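PDB 3B8X: pyridoxamine 5-phosphate-dependent dehydrase from Escherichia coli, which catalyses removal of the C3'-hydroxyl group from GDP-4-keto-6-deoxy-D-mannose, a pyridoxal-phosphate-dependent step in making the O-antigen sugar L-colitose. Local coordinates for the interface of chains A and B. Sequence-based numbering; all coordinates share one arbitrary frame. Chains: chain A/B, Pyridoxamine 5-phosphate-dependent dehydrase.

Contact 1: the interface of chains A and B. Residues chain A 217, 219, 221, 242, 244; chain B 90, 333.
Two loops of chain A, one carrying residues 217 to 221 after helix 205-214 and the other carrying A:Phe242 and A:Phe244 ahead of helix 255-286, close around B:Trp90, in the loop leading into helix 91-99, while the short strand 332-333 of chain B supplies B:Arg333. The indole of B:Trp90 is driven edge-first into a ring of aromatic side chains. Its pyrrole N-H, atom NE1, comes within 2.9 Å of ND1 of A:His217, a hydrogen bond of poor geometry at the histidine end: ND1 lies in the indole plane, but the N-H comes at the imidazole from above its plane and not along an in-plane lone pair. Alongside, CZ2 of the indole sits over the centre of the imidazole face, with the two rings nearly perpendicular at 87°.

Further round the rim, CH2 of B:Trp90 meets CZ3 of A:Trp219 at 3.6 Å. The next corner, CZ3, points onto the middle of the A:Phe242 face. A:Phe244 approaches differently: its tip, CZ, lies over one face of the indole, 3.7 Å from CZ3 of B:Trp90. With CG anti to the backbone N (chi1 -173°), the tryptophan side chain reaches across to all four partners.

A:Phe242 is clamped from both faces, because the methylene CD of B:Arg333 packs 3.5 Å from CZ of A:Phe242 on the side away from B:Trp90. A bend at chi2 (-68°) folds the arginine chain over this ring. Nearby, the guanidinium of A:Arg221 lies with one face on CH2 of A:Trp219, and its NH2 is 3.6 Å from NE of B:Arg333.

A:His217, A:Arg221 and A:Phe242 also line the nucleotide-sugar adduct pocket, so this aromatic cluster appears to sit beside an active site, where loops of both subunits meet, in the aminotransferase-type fold.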
# COMPACT_ATOMS: atom_id res chain seq x y z
N HIS A 217 1.61 7.94 6.20
CA HIS A 217 0.61 8.98 6.31
C HIS A 217 1.02 10.37 5.92
O HIS A 217 0.26 11.26 6.15
CB HIS A 217 0.07 9.07 7.79
CG HIS A 217 -0.43 7.77 8.34
ND1 HIS A 217 -1.62 7.20 7.97
CD2 HIS A 217 0.10 6.94 9.28
CE1 HIS A 217 -1.81 6.07 8.62
NE2 HIS A 217 -0.80 5.91 9.47
N TRP A 219 3.21 11.99 7.34
CA TRP A 219 3.50 12.64 8.63
C TRP A 219 4.98 12.80 8.89
O TRP A 219 5.80 12.40 8.07
CB TRP A 219 2.68 12.07 9.81
CG TRP A 219 3.12 10.74 10.36
CD1 TRP A 219 4.32 10.05 10.10
CD2 TRP A 219 2.34 9.89 11.20
NE1 TRP A 219 4.30 8.84 10.80
CE2 TRP A 219 3.08 8.70 11.42
CE3 TRP A 219 1.05 10.02 11.77
CZ2 TRP A 219 2.58 7.65 12.20
CZ3 TRP A 219 0.57 9.00 12.60
CH2 TRP A 219 1.35 7.83 12.81
N ARG A 221 6.61 11.89 11.85
CA ARG A 221 7.15 11.06 12.94
C ARG A 221 8.42 10.39 12.60
O ARG A 221 9.29 10.30 13.46
CB ARG A 221 6.14 10.00 13.41
CG ARG A 221 4.80 10.59 13.93
CD ARG A 221 4.15 9.68 14.95
NE ARG A 221 2.78 10.05 15.29
CZ ARG A 221 1.91 9.22 15.85
NH1 ARG A 221 2.25 7.96 16.11
NH2 ARG A 221 0.69 9.64 16.14
N PHE A 242 0.58 14.37 14.90
CA PHE A 242 -0.26 14.31 13.70
C PHE A 242 0.03 15.50 12.75
O PHE A 242 -0.88 16.23 12.38
CB PHE A 242 -1.76 14.33 14.03
CG PHE A 242 -2.27 13.10 14.71
CD1 PHE A 242 -1.58 11.89 14.67
CD2 PHE A 242 -3.49 13.16 15.40
CE1 PHE A 242 -2.08 10.76 15.31
CE2 PHE A 242 -4.02 12.03 16.03
CZ PHE A 242 -3.30 10.83 16.01
N PHE A 244 0.91 16.62 9.14
CA PHE A 244 0.93 16.06 7.78
C PHE A 244 1.50 17.07 6.77
O PHE A 244 1.00 18.19 6.68
CB PHE A 244 -0.51 15.70 7.39
CG PHE A 244 -1.16 14.73 8.35
CD1 PHE A 244 -2.06 15.18 9.29
CD2 PHE A 244 -0.71 13.43 8.45
CE1 PHE A 244 -2.65 14.29 10.20
CE2 PHE A 244 -1.27 12.53 9.37
CZ PHE A 244 -2.26 12.95 10.21
N TRP B 90 -8.70 12.36 8.72
CA TRP B 90 -7.36 11.82 8.67
C TRP B 90 -6.72 12.18 7.33
O TRP B 90 -7.41 12.40 6.33
CB TRP B 90 -7.38 10.30 8.95
CG TRP B 90 -6.00 9.69 9.08
CD1 TRP B 90 -5.37 8.92 8.16
CD2 TRP B 90 -5.10 9.84 10.20
NE1 TRP B 90 -4.11 8.55 8.65
CE2 TRP B 90 -3.91 9.16 9.86
CE3 TRP B 90 -5.17 10.51 11.43
CZ2 TRP B 90 -2.82 9.09 10.73
CZ3 TRP B 90 -4.06 10.48 12.29
CH2 TRP B 90 -2.91 9.75 11.94
N ARG B 333 -3.68 13.38 22.14
CA ARG B 333 -3.43 13.67 20.72
C ARG B 333 -4.28 14.88 20.32
O ARG B 333 -5.32 15.12 20.91
CB ARG B 333 -3.99 12.50 19.86
CG ARG B 333 -3.29 11.14 19.89
CD ARG B 333 -1.92 11.24 19.22
NE ARG B 333 -1.20 9.97 19.17
CZ ARG B 333 -0.36 9.57 20.11
NH1 ARG B 333 0.26 8.39 19.98
NH2 ARG B 333 -0.18 10.35 21.19

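Contact 2: the interface of chains A and B. Residues chain A 217-218, 244-245; chain B 90-91, 95, 337.
A:Phe244 presents one ring face to B:Ser91, whose CB rests on it toward the rim, 3.3 Å from CD2 of A:Phe244, in a CH-pi contact. From the same side of the ring, the methyl CG2 of B:Thr337 comes in beyond the rim, 3.8 Å from CE1 of A:Phe244, while B:Trp90 occupies the edge around CZ. The phenol of B:Tyr95 has the backbone carbonyl oxygen of B:Ser91 over the centre of one face, and the carbonyl carbon of A:His217 lies at its edge, in the ring plane.

The polar centre of the contact is the main-chain oxygen of A:His217, which accepts two hydrogen bonds from chain B. OG of B:Ser91 donates over 3.1 Å and OH of B:Tyr95 over 3.2 Å. Both donors approach the oxygen at an angle to the C=O bond, the serine hydroxyl tilted by 15° from the carbonyl plane and the tyrosine hydroxyl by 28°. The donors belong to the first residue of helix 91-99 and to the residue one turn later, so one side of the helix start grips this carbonyl. The serine hydroxyl is placed by a chi1 of 66°, tucked between its own backbone N and carbonyl carbon, and it also lies 3.4 Å from CE2 of A:Phe244. The tyrosine hydroxyl fills a similar double role, lying 3.4 Å from CB of A:Phe244.

Backbone shape contributes as well: A:His217 and A:Gly218 are both in the left-handed region, a turn that leaves the histidine carbonyl facing the helix. The site thus ties the turn after helix 205-214 to the partner subunit and likely steadies A:His217, a residue of the adduct pocket, in the position it takes beside the active site.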
# COMPACT_ATOMS: atom_id res chain seq x y z
N HIS A 217 1.61 7.94 6.20
CA HIS A 217 0.61 8.98 6.31
C HIS A 217 1.02 10.37 5.92
O HIS A 217 0.26 11.26 6.15
CB HIS A 217 0.07 9.07 7.79
CG HIS A 217 -0.43 7.77 8.34
ND1 HIS A 217 -1.62 7.20 7.97
CD2 HIS A 217 0.10 6.94 9.28
CE1 HIS A 217 -1.81 6.07 8.62
NE2 HIS A 217 -0.80 5.91 9.47
N GLY A 218 2.19 10.55 5.30
CA GLY A 218 2.67 11.88 4.93
C GLY A 218 2.97 12.69 6.22
O GLY A 218 2.94 13.92 6.20
N PHE A 244 0.91 16.62 9.14
CA PHE A 244 0.93 16.06 7.78
C PHE A 244 1.50 17.07 6.77
O PHE A 244 1.00 18.19 6.68
CB PHE A 244 -0.51 15.70 7.39
CG PHE A 244 -1.16 14.73 8.35
CD1 PHE A 244 -2.06 15.18 9.29
CD2 PHE A 244 -0.71 13.43 8.45
CE1 PHE A 244 -2.65 14.29 10.20
CE2 PHE A 244 -1.27 12.53 9.37
CZ PHE A 244 -2.26 12.95 10.21
N VAL A 245 2.48 16.64 5.99
CA VAL A 245 3.22 17.56 5.15
C VAL A 245 3.40 17.24 3.69
O VAL A 245 3.85 18.09 2.93
CB VAL A 245 4.59 17.92 5.80
CG1 VAL A 245 4.37 18.55 7.18
CG2 VAL A 245 5.50 16.67 5.96
N TRP B 90 -8.70 12.36 8.72
CA TRP B 90 -7.36 11.82 8.67
C TRP B 90 -6.72 12.18 7.33
O TRP B 90 -7.41 12.40 6.33
CB TRP B 90 -7.38 10.30 8.95
CG TRP B 90 -6.00 9.69 9.08
CD1 TRP B 90 -5.37 8.92 8.16
CD2 TRP B 90 -5.10 9.84 10.20
NE1 TRP B 90 -4.11 8.55 8.65
CE2 TRP B 90 -3.91 9.16 9.86
CE3 TRP B 90 -5.17 10.51 11.43
CZ2 TRP B 90 -2.82 9.09 10.73
CZ3 TRP B 90 -4.06 10.48 12.29
CH2 TRP B 90 -2.91 9.75 11.94
N SER B 91 -5.40 12.26 7.31
CA SER B 91 -4.68 12.70 6.14
C SER B 91 -5.02 11.87 4.90
O SER B 91 -5.27 12.39 3.80
CB SER B 91 -3.17 12.62 6.44
OG SER B 91 -2.77 11.26 6.64
N TYR B 95 -5.72 12.38 0.66
CA TYR B 95 -4.74 12.17 -0.41
C TYR B 95 -5.25 11.49 -1.67
O TYR B 95 -4.89 11.90 -2.79
CB TYR B 95 -3.45 11.52 0.11
CG TYR B 95 -2.72 12.20 1.29
CD1 TYR B 95 -2.70 13.59 1.48
CD2 TYR B 95 -2.06 11.43 2.23
CE1 TYR B 95 -2.01 14.17 2.56
CE2 TYR B 95 -1.37 11.99 3.29
CZ TYR B 95 -1.36 13.35 3.46
OH TYR B 95 -0.61 13.86 4.50
N THR B 337 -6.49 15.33 12.12
CA THR B 337 -5.84 16.39 11.30
C THR B 337 -6.04 17.81 11.88
O THR B 337 -5.35 18.77 11.48
CB THR B 337 -6.48 16.48 9.90
OG1 THR B 337 -7.91 16.62 10.05
CG2 THR B 337 -6.18 15.25 9.05

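Contact 1 and contact 2 are neighbouring parts of one subunit interface, their C-alpha centres about 5 Å apart, and they share A:His217, A:Phe244 and B:Trp90. The imidazole of the histidine belongs to contact 1 and its carbonyl to contact 2, so the side chain is met by the loop residue just before helix 91-99 of the partner, and the carbonyl by B:Ser91 and B:Tyr95 at the start of that helix. A:Phe244 likewise joins the aromatic cluster to that helix. Two-fold symmetry repeats both contacts with the chains exchanged. Because residues of both chains line each adduct pocket, dimer assembly and the shaping of the active site appear closely coupled.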